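PDB 6HCP: BauA from Acinetobacter baumannii, which probably carries ferric preacinetobactin, an iron-loaded siderophore, across the outer membrane as a TonB-dependent receptor. Local coordinates for residues K56-T64 and L470-Y481; T64-I72 and E82-S90. All blocks are in the same frame, centred on the assembly; numbering follows the deposited sequence.

Contact 1. Residues K56-T64 and L470-Y481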
loop_
_atom_site.group_PDB
_atom_site.type_symbol
_atom_site.label_atom_id
_atom_site.label_comp_id
_atom_site.label_asym_id
_atom_site.label_seq_id
_atom_site.Cartn_x
_atom_site.Cartn_y
_atom_site.Cartn_z
ATOM N N LYS A 56 35.035 -12.232 -24.120
ATOM C CA LYS A 56 34.918 -11.131 -23.181
ATOM C C LYS A 56 34.064 -10.017 -23.797
ATOM O O LYS A 56 34.115 -9.788 -24.991
ATOM C CB LYS A 56 36.300 -10.566 -22.833
ATOM C CG LYS A 56 37.222 -11.501 -22.052
ATOM C CD LYS A 56 38.527 -10.830 -21.661
ATOM C CE LYS A 56 39.772 -11.632 -21.990
ATOM N NZ LYS A 56 39.808 -12.927 -21.271
ATOM N N PHE A 57 33.418 -9.244 -22.914
ATOM C CA PHE A 57 32.645 -8.030 -23.217
ATOM C C PHE A 57 33.307 -7.177 -24.311
ATOM O O PHE A 57 32.704 -6.907 -25.379
ATOM C CB PHE A 57 32.431 -7.255 -21.906
ATOM C CG PHE A 57 31.726 -5.930 -22.054
ATOM C CD1 PHE A 57 30.385 -5.871 -22.408
ATOM C CD2 PHE A 57 32.383 -4.744 -21.771
ATOM C CE1 PHE A 57 29.730 -4.650 -22.493
ATOM C CE2 PHE A 57 31.736 -3.524 -21.890
ATOM C CZ PHE A 57 30.404 -3.479 -22.231
ATOM N N LEU A 58 34.540 -6.716 -24.071
ATOM C CA LEU A 58 35.181 -5.756 -24.973
ATOM C C LEU A 58 35.702 -6.416 -26.259
ATOM O O LEU A 58 36.158 -5.711 -27.175
ATOM C CB LEU A 58 36.351 -5.073 -24.264
ATOM C CG LEU A 58 35.963 -4.056 -23.202
ATOM C CD1 LEU A 58 37.228 -3.524 -22.527
ATOM C CD2 LEU A 58 35.144 -2.933 -23.806
ATOM N N ASP A 59 35.665 -7.741 -26.318
ATOM C CA ASP A 59 36.129 -8.469 -27.514
ATOM C C ASP A 59 34.943 -8.983 -28.347
ATOM O O ASP A 59 35.135 -9.767 -29.264
ATOM C CB ASP A 59 36.983 -9.666 -27.122
ATOM C CG ASP A 59 38.294 -9.295 -26.453
ATOM O OD1 ASP A 59 38.796 -8.200 -26.744
ATOM O OD2 ASP A 59 38.767 -10.097 -25.615
ATOM N N THR A 60 33.713 -8.643 -27.950
ATOM C CA THR A 60 32.516 -9.231 -28.570
ATOM C C THR A 60 31.826 -8.182 -29.435
ATOM O O THR A 60 31.316 -7.181 -28.913
ATOM C CB THR A 60 31.551 -9.753 -27.507
ATOM O OG1 THR A 60 32.197 -10.757 -26.724
ATOM C CG2 THR A 60 30.297 -10.351 -28.114
ATOM N N PRO A 61 31.786 -8.366 -30.775
ATOM C CA PRO A 61 31.173 -7.386 -31.674
ATOM C C PRO A 61 29.663 -7.625 -31.822
ATOM O O PRO A 61 29.111 -7.558 -32.920
ATOM C CB PRO A 61 31.902 -7.634 -32.989
ATOM C CG PRO A 61 32.147 -9.125 -32.967
ATOM C CD PRO A 61 32.386 -9.492 -31.512
ATOM N N PHE A 62 29.020 -7.806 -30.671
ATOM C CA PHE A 62 27.581 -7.990 -30.523
ATOM C C PHE A 62 27.203 -7.389 -29.171
ATOM O O PHE A 62 28.086 -7.236 -28.310
ATOM C CB PHE A 62 27.213 -9.476 -30.534
ATOM C CG PHE A 62 27.537 -10.199 -31.812
ATOM C CD1 PHE A 62 26.702 -10.105 -32.910
ATOM C CD2 PHE A 62 28.712 -10.919 -31.935
ATOM C CE1 PHE A 62 27.064 -10.681 -34.117
ATOM C CE2 PHE A 62 29.057 -11.510 -33.132
ATOM C CZ PHE A 62 28.235 -11.392 -34.218
ATOM N N ASN A 63 25.936 -7.002 -29.024
ATOM C CA ASN A 63 25.416 -6.500 -27.764
ATOM C C ASN A 63 24.974 -7.696 -26.909
ATOM O O ASN A 63 24.009 -8.406 -27.235
ATOM C CB ASN A 63 24.304 -5.479 -28.038
ATOM C CG ASN A 63 23.865 -4.721 -26.799
ATOM O OD1 ASN A 63 23.961 -5.232 -25.693
ATOM N ND2 ASN A 63 23.423 -3.489 -26.976
ATOM N N THR A 64 25.767 -7.979 -25.872
ATOM C CA THR A 64 25.653 -9.161 -25.042
ATOM C C THR A 64 25.600 -8.759 -23.563
ATOM O O THR A 64 26.158 -7.736 -23.163
ATOM C CB THR A 64 26.838 -10.109 -25.222
ATOM O OG1 THR A 64 28.042 -9.371 -24.969
ATOM C CG2 THR A 64 26.848 -10.734 -26.601
ATOM N N LEU A 470 33.370 -6.814 -37.189
ATOM C CA LEU A 470 34.644 -6.141 -37.013
ATOM C C LEU A 470 34.644 -5.471 -35.646
ATOM O O LEU A 470 33.697 -4.749 -35.302
ATOM C CB LEU A 470 34.815 -5.111 -38.133
ATOM C CG LEU A 470 36.075 -4.257 -38.062
ATOM C CD1 LEU A 470 37.313 -5.142 -38.112
ATOM C CD2 LEU A 470 36.076 -3.234 -39.188
ATOM N N LEU A 471 35.710 -5.717 -34.882
ATOM C CA LEU A 471 35.891 -5.072 -33.609
ATOM C C LEU A 471 37.271 -4.395 -33.548
ATOM O O LEU A 471 38.266 -5.006 -33.898
ATOM C CB LEU A 471 35.754 -6.111 -32.504
ATOM C CG LEU A 471 35.820 -5.494 -31.111
ATOM C CD1 LEU A 471 34.716 -6.011 -30.225
ATOM C CD2 LEU A 471 37.193 -5.705 -30.494
ATOM N N ILE A 472 37.277 -3.121 -33.150
ATOM C CA ILE A 472 38.489 -2.344 -32.956
ATOM C C ILE A 472 38.582 -1.925 -31.481
ATOM O O ILE A 472 37.685 -1.266 -30.946
ATOM C CB ILE A 472 38.518 -1.131 -33.890
ATOM C CG1 ILE A 472 38.475 -1.547 -35.365
ATOM C CG2 ILE A 472 39.736 -0.262 -33.570
ATOM C CD1 ILE A 472 38.168 -0.406 -36.307
ATOM N N LYS A 473 39.664 -2.353 -30.831
ATOM C CA LYS A 473 39.989 -1.913 -29.483
ATOM C C LYS A 473 40.715 -0.575 -29.569
ATOM O O LYS A 473 41.908 -0.543 -29.771
ATOM C CB LYS A 473 40.821 -2.981 -28.774
ATOM C CG LYS A 473 40.137 -4.331 -28.632
ATOM C CD LYS A 473 40.999 -5.425 -28.056
ATOM C CE LYS A 473 41.150 -5.347 -26.550
ATOM N NZ LYS A 473 39.948 -5.852 -25.847
ATOM N N ALA A 474 39.957 0.518 -29.500
ATOM C CA ALA A 474 40.497 1.861 -29.597
ATOM C C ALA A 474 41.462 2.112 -28.432
ATOM O O ALA A 474 42.508 2.722 -28.624
ATOM C CB ALA A 474 39.393 2.881 -29.635
ATOM N N THR A 475 41.111 1.597 -27.249
ATOM C CA THR A 475 42.006 1.514 -26.098
ATOM C C THR A 475 41.750 0.183 -25.399
ATOM O O THR A 475 40.907 -0.586 -25.835
ATOM C CB THR A 475 41.784 2.681 -25.126
ATOM O OG1 THR A 475 40.528 2.480 -24.475
ATOM C CG2 THR A 475 41.804 4.034 -25.800
ATOM N N ASP A 476 42.428 -0.025 -24.267
ATOM C CA ASP A 476 42.230 -1.177 -23.400
ATOM C C ASP A 476 40.821 -1.160 -22.786
ATOM O O ASP A 476 40.356 -2.181 -22.274
ATOM C CB ASP A 476 43.282 -1.208 -22.288
ATOM C CG ASP A 476 44.703 -1.285 -22.810
ATOM O OD1 ASP A 476 44.924 -2.041 -23.781
ATOM O OD2 ASP A 476 45.566 -0.564 -22.265
ATOM N N LYS A 477 40.158 -0.004 -22.842
ATOM C CA LYS A 477 38.863 0.193 -22.156
ATOM C C LYS A 477 37.688 0.395 -23.130
ATOM O O LYS A 477 36.531 0.454 -22.680
ATOM C CB LYS A 477 38.945 1.412 -21.236
ATOM C CG LYS A 477 39.767 1.176 -19.974
ATOM C CD LYS A 477 39.947 2.409 -19.126
ATOM C CE LYS A 477 40.884 2.181 -17.959
ATOM N NZ LYS A 477 40.988 3.403 -17.129
ATOM N N ILE A 478 37.995 0.729 -24.389
ATOM C CA ILE A 478 37.023 1.190 -25.365
ATOM C C ILE A 478 37.096 0.294 -26.604
ATOM O O ILE A 478 38.150 0.202 -27.248
ATOM C CB ILE A 478 37.291 2.649 -25.756
ATOM C CG1 ILE A 478 37.256 3.592 -24.548
ATOM C CG2 ILE A 478 36.336 3.094 -26.850
ATOM C CD1 ILE A 478 37.700 4.998 -24.870
ATOM N N SER A 479 35.942 -0.239 -27.018
ATOM C CA SER A 479 35.839 -0.999 -28.254
ATOM C C SER A 479 34.763 -0.380 -29.144
ATOM O O SER A 479 33.720 0.038 -28.663
ATOM C CB SER A 479 35.539 -2.447 -27.980
ATOM O OG SER A 479 36.649 -3.100 -27.375
ATOM N N VAL A 480 35.031 -0.343 -30.449
ATOM C CA VAL A 480 34.029 -0.004 -31.436
ATOM C C VAL A 480 33.819 -1.236 -32.319
ATOM O O VAL A 480 34.759 -1.993 -32.542
ATOM C CB VAL A 480 34.451 1.228 -32.258
ATOM C CG1 VAL A 480 35.685 0.947 -33.088
ATOM C CG2 VAL A 480 33.316 1.735 -33.123
ATOM N N TYR A 481 32.570 -1.475 -32.744
ATOM C CA TYR A 481 32.270 -2.703 -33.485
ATOM C C TYR A 481 31.161 -2.476 -34.505
ATOM O O TYR A 481 30.347 -1.576 -34.398
ATOM C CB TYR A 481 31.957 -3.858 -32.526
ATOM C CG TYR A 481 30.611 -3.793 -31.848
ATOM C CD1 TYR A 481 29.495 -4.364 -32.435
ATOM C CD2 TYR A 481 30.446 -3.146 -30.637
ATOM C CE1 TYR A 481 28.248 -4.275 -31.837
ATOM C CE2 TYR A 481 29.203 -3.050 -30.028
ATOM C CZ TYR A 481 28.106 -3.659 -30.612
ATOM O OH TYR A 481 26.859 -3.531 -30.068
#
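Leu58, in the 3-10 segment 57-59, passes over Ser479, and Pro61 over Tyr481, where two antiparallel strands, 461-473 and 478-489, are joined by a short turn; the CA atoms of Pro61 and Tyr481 are 5.1 Å apart. Ser479, small enough to sit beneath the 3-10 segment, gives its hydroxyl to a backbone acceptor: Ser479 OG to Leu58 O is 2.7 Å, in the carbonyl plane and on a lone pair. Leu471 CD1 lies 3.4 Å from Leu58 O. This is the meeting of plug and barrel in a TonB-dependent receptor, a plug-domain loop resting on the inner side of a barrel hairpin. Near the hairpin turn Lys473 bends at chi3 and chi4 (both 78°), which brings Lys473 NZ to 2.8 Å from Asp59 OD1 in a salt bridge on the syn side, tilted 22° out of the carboxylate plane. Leu58 CD1 reaches Asp476 O in the hairpin turn. At the other end Pro61, centre of an inverse gamma turn, sets its CB 3.8 Å from Tyr481 CB, while the tyrosine ring runs along the loop backbone with Phe62 N over one face. Tyr481 OH is hydrogen-bonded to Glu514 on the next barrel strand, and Lys518 NZ hydrogen-bonds to the carbonyl oxygens of Phe57, Thr60 and Phe62.

Contact 2. Residues T64-I72 and E82-S90. With EDO (1,2-ethanediol), chain H.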
loop_
_atom_site.group_PDB
_atom_site.type_symbol
_atom_site.label_atom_id
_atom_site.label_comp_id
_atom_site.label_asym_id
_atom_site.label_seq_id
_atom_site.Cartn_x
_atom_site.Cartn_y
_atom_site.Cartn_z
ATOM N N THR A 64 25.767 -7.979 -25.872
ATOM C CA THR A 64 25.653 -9.161 -25.042
ATOM C C THR A 64 25.600 -8.759 -23.563
ATOM O O THR A 64 26.158 -7.736 -23.163
ATOM C CB THR A 64 26.838 -10.109 -25.222
ATOM O OG1 THR A 64 28.042 -9.371 -24.969
ATOM C CG2 THR A 64 26.848 -10.734 -26.601
ATOM N N ILE A 65 24.903 -9.575 -22.774
ATOM C CA ILE A 65 24.925 -9.421 -21.319
ATOM C C ILE A 65 24.747 -10.794 -20.695
ATOM O O ILE A 65 24.068 -11.662 -21.260
ATOM C CB ILE A 65 23.852 -8.419 -20.840
ATOM C CG1 ILE A 65 23.979 -8.189 -19.329
ATOM C CG2 ILE A 65 22.459 -8.895 -21.210
ATOM C CD1 ILE A 65 23.825 -6.773 -18.901
ATOM N N SER A 66 25.445 -11.028 -19.581
ATOM C CA SER A 66 25.299 -12.268 -18.842
ATOM C C SER A 66 25.004 -11.970 -17.371
ATOM O O SER A 66 25.797 -11.311 -16.712
ATOM C CB SER A 66 26.538 -13.102 -18.975
ATOM O OG SER A 66 26.470 -14.247 -18.147
ATOM N N TYR A 67 23.875 -12.485 -16.892
ATOM C CA TYR A 67 23.450 -12.320 -15.497
ATOM C C TYR A 67 23.914 -13.530 -14.690
ATOM O O TYR A 67 23.783 -14.670 -15.131
ATOM C CB TYR A 67 21.932 -12.194 -15.413
ATOM C CG TYR A 67 21.369 -11.062 -16.226
ATOM C CD1 TYR A 67 21.445 -9.756 -15.774
ATOM C CD2 TYR A 67 20.785 -11.289 -17.471
ATOM C CE1 TYR A 67 21.009 -8.697 -16.557
ATOM C CE2 TYR A 67 20.344 -10.236 -18.261
ATOM C CZ TYR A 67 20.354 -8.946 -17.751
ATOM O OH TYR A 67 19.996 -7.888 -18.546
ATOM N N THR A 68 24.334 -13.274 -13.446
ATOM C CA THR A 68 24.783 -14.354 -12.543
ATOM C C THR A 68 23.603 -14.914 -11.750
ATOM O O THR A 68 22.566 -14.265 -11.565
ATOM C CB THR A 68 25.893 -13.869 -11.599
ATOM O OG1 THR A 68 25.315 -12.914 -10.706
ATOM C CG2 THR A 68 27.056 -13.238 -12.335
ATOM N N ASP A 69 23.837 -16.090 -11.169
ATOM C CA ASP A 69 22.907 -16.712 -10.273
ATOM C C ASP A 69 22.676 -15.826 -9.033
ATOM O O ASP A 69 21.609 -15.892 -8.458
ATOM C CB ASP A 69 23.323 -18.141 -9.905
ATOM C CG ASP A 69 24.729 -18.320 -9.336
ATOM O OD1 ASP A 69 25.590 -17.443 -9.521
ATOM O OD2 ASP A 69 24.933 -19.338 -8.693
ATOM N N LYS A 70 23.658 -15.013 -8.645
ATOM C CA LYS A 70 23.471 -14.082 -7.520
ATOM C C LYS A 70 22.373 -13.062 -7.880
ATOM O O LYS A 70 21.470 -12.788 -7.084
ATOM C CB LYS A 70 24.793 -13.398 -7.150
ATOM C CG LYS A 70 24.698 -12.336 -6.040
ATOM C CD LYS A 70 23.972 -12.823 -4.795
ATOM C CE LYS A 70 24.268 -12.026 -3.534
ATOM N NZ LYS A 70 23.950 -10.584 -3.695
ATOM N N TYR A 71 22.410 -12.538 -9.113
ATOM C CA TYR A 71 21.351 -11.615 -9.592
ATOM C C TYR A 71 19.985 -12.302 -9.595
ATOM O O TYR A 71 19.000 -11.764 -9.100
ATOM C CB TYR A 71 21.677 -11.063 -10.979
ATOM C CG TYR A 71 20.689 -10.043 -11.481
ATOM C CD1 TYR A 71 20.544 -8.819 -10.848
ATOM C CD2 TYR A 71 19.855 -10.324 -12.550
ATOM C CE1 TYR A 71 19.671 -7.857 -11.330
ATOM C CE2 TYR A 71 18.982 -9.375 -13.048
ATOM C CZ TYR A 71 18.886 -8.135 -12.436
ATOM O OH TYR A 71 18.007 -7.198 -12.911
ATOM N N ILE A 72 19.950 -13.553 -10.057
ATOM C CA ILE A 72 18.733 -14.295 -10.119
ATOM C C ILE A 72 18.115 -14.400 -8.714
ATOM O O ILE A 72 16.890 -14.251 -8.546
ATOM C CB ILE A 72 18.970 -15.666 -10.771
ATOM C CG1 ILE A 72 19.437 -15.520 -12.227
ATOM C CG2 ILE A 72 17.740 -16.532 -10.662
ATOM C CD1 ILE A 72 19.922 -16.816 -12.821
ATOM N N GLU A 82 11.856 -12.597 -15.753
ATOM C CA GLU A 82 12.123 -11.825 -14.527
ATOM C C GLU A 82 13.624 -11.619 -14.331
ATOM O O GLU A 82 14.016 -10.760 -13.549
ATOM C CB GLU A 82 11.514 -12.532 -13.315
ATOM C CG GLU A 82 10.005 -12.422 -13.299
ATOM C CD GLU A 82 9.296 -13.044 -12.109
ATOM O OE1 GLU A 82 9.966 -13.403 -11.120
ATOM O OE2 GLU A 82 8.065 -13.120 -12.166
ATOM N N VAL A 83 14.458 -12.375 -15.062
ATOM C CA VAL A 83 15.873 -12.113 -15.094
ATOM C C VAL A 83 16.207 -11.092 -16.185
ATOM O O VAL A 83 16.970 -10.159 -15.952
ATOM C CB VAL A 83 16.688 -13.407 -15.296
ATOM C CG1 VAL A 83 18.170 -13.112 -15.277
ATOM C CG2 VAL A 83 16.344 -14.471 -14.264
ATOM N N ILE A 84 15.788 -11.364 -17.427
ATOM C CA ILE A 84 16.393 -10.664 -18.576
ATOM C C ILE A 84 15.671 -9.350 -18.907
ATOM O O ILE A 84 16.255 -8.499 -19.588
ATOM C CB ILE A 84 16.480 -11.577 -19.814
ATOM C CG1 ILE A 84 15.094 -11.934 -20.361
ATOM C CG2 ILE A 84 17.317 -12.800 -19.474
ATOM C CD1 ILE A 84 15.132 -12.693 -21.684
ATOM N N ALA A 85 14.413 -9.190 -18.498
ATOM C CA ALA A 85 13.629 -8.025 -18.908
ATOM C C ALA A 85 13.718 -6.890 -17.878
ATOM O O ALA A 85 13.322 -5.778 -18.167
ATOM C CB ALA A 85 12.185 -8.403 -19.147
ATOM N N ALA A 86 14.153 -7.186 -16.657
ATOM C CA ALA A 86 13.964 -6.212 -15.560
ATOM C C ALA A 86 14.705 -4.899 -15.872
ATOM O O ALA A 86 14.163 -3.828 -15.690
ATOM C CB ALA A 86 14.404 -6.818 -14.250
ATOM N N THR A 87 15.947 -4.982 -16.351
ATOM C CA THR A 87 16.768 -3.794 -16.548
ATOM C C THR A 87 17.144 -3.550 -18.013
ATOM O O THR A 87 17.890 -2.617 -18.297
ATOM C CB THR A 87 18.042 -3.863 -15.690
ATOM O OG1 THR A 87 18.788 -5.052 -15.982
ATOM C CG2 THR A 87 17.685 -3.815 -14.221
ATOM N N ASP A 88 16.766 -4.453 -18.926
ATOM C CA ASP A 88 17.284 -4.373 -20.297
ATOM C C ASP A 88 16.270 -3.656 -21.178
ATOM O O ASP A 88 15.188 -4.172 -21.454
ATOM C CB ASP A 88 17.586 -5.768 -20.844
ATOM C CG ASP A 88 18.326 -5.767 -22.173
ATOM O OD1 ASP A 88 18.212 -4.766 -22.923
ATOM O OD2 ASP A 88 18.950 -6.799 -22.463
ATOM N N PRO A 89 16.558 -2.419 -21.613
ATOM C CA PRO A 89 15.591 -1.648 -22.397
ATOM C C PRO A 89 15.372 -2.168 -23.826
ATOM O O PRO A 89 14.485 -1.678 -24.523
ATOM C CB PRO A 89 16.243 -0.258 -22.466
ATOM C CG PRO A 89 17.733 -0.553 -22.420
ATOM C CD PRO A 89 17.869 -1.762 -21.518
ATOM N N SER A 90 16.164 -3.158 -24.245
ATOM C CA SER A 90 15.956 -3.777 -25.547
ATOM C C SER A 90 15.100 -5.042 -25.430
ATOM O O SER A 90 14.896 -5.748 -26.426
ATOM C CB SER A 90 17.292 -4.063 -26.214
ATOM O OG SER A 90 17.892 -2.842 -26.620
HETATM C C1 EDO H . 29.105 -10.186 -21.160
HETATM O O1 EDO H . 30.036 -9.793 -22.185
HETATM C C2 EDO H . 28.618 -8.965 -20.379
HETATM O O2 EDO H . 27.639 -9.376 -19.392
HETATM O O HOH W 1 18.725 -8.791 -20.713
HETATM O O HOH W 2 20.400 -5.129 -18.379
HETATM O O HOH W 3 17.548 -7.477 -15.715
#
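Val83 is wedged among Tyr67, Tyr71 and Ile72, where strand 64-68 runs into helix 69-75. Val83 CG1 lies 3.9 Å from Tyr67 CD2, and Val83 CG2 3.8 Å from Ile72 CG1. A beta-branched valine suits the spot because its two methyls serve two neighbours at once. The same residue's carbonyl oxygen also packs against both rings: Val83 O stands 4.0 Å above the plane of Tyr67, over its centre, but meets Tyr71 at the edge, in plane, with Tyr71 CE2 at 3.6 Å. Ile65 CG1 lies over the opposite face of Tyr67, offset toward the rim, so the ring is held between a carbonyl and an aliphatic branch.

No direct hydrogen bond crosses between the segments; three waters do that work. One accepts from Tyr67 OH at 2.7 Å and donates to Ile84 O and Asp88 OD2. A second donates to Tyr67 OH and is bonded to Thr87 OG1. The third joins Tyr71 OH to Val83 O and Thr87 OG1, 2.7 Å from the last. Tyrosines suit this place, since the ring packs while the hydroxyl hydrogen-bonds to water.

Behind this shell, Tyr71 owes its direction to CG lying anti to the backbone N (chi1 -176°), and Thr68 OG1, at the N-cap of its helix, accepts a weak bond from Tyr71 N and also bonds Gly41 O. Asp88 is fixed by an Asx turn, in which OD1 accepts from Ser90 N, and by a salt bridge to Lys142. Ser66 N donates to O2 of a 1,2-ethanediol, probably from the crystallisation liquor, which also bonds Ala44 O.

Strand 64-68 pairs with strand 135-142 of the plug sheet; Ile72 and Ile84 both pack on Val138 there, while Met578 of barrel strand 575-590 touches Tyr67, Tyr71 and Thr87.

The two contacts share Thr64, with centres 20 Å apart, and both segments of contact 2 lie between the two segments of contact 1 along the chain. Contact 1 spans the longer separation: 405 residues lie between its segments, and it joins the plug to barrel strands 461-473 and 478-489. Contact 2 is local, with 9 residues between its segments, and lies within the plug, nearer the centre of the chain. From the loop against the barrel wall the chain enters strand 64-68, an outermost strand of the five-stranded plug sheet, and then helix 69-75. One continuous piece thus runs from the barrel wall into the plug interior, consistent with a plug seated in its barrel through side contacts and packed around its own sheet.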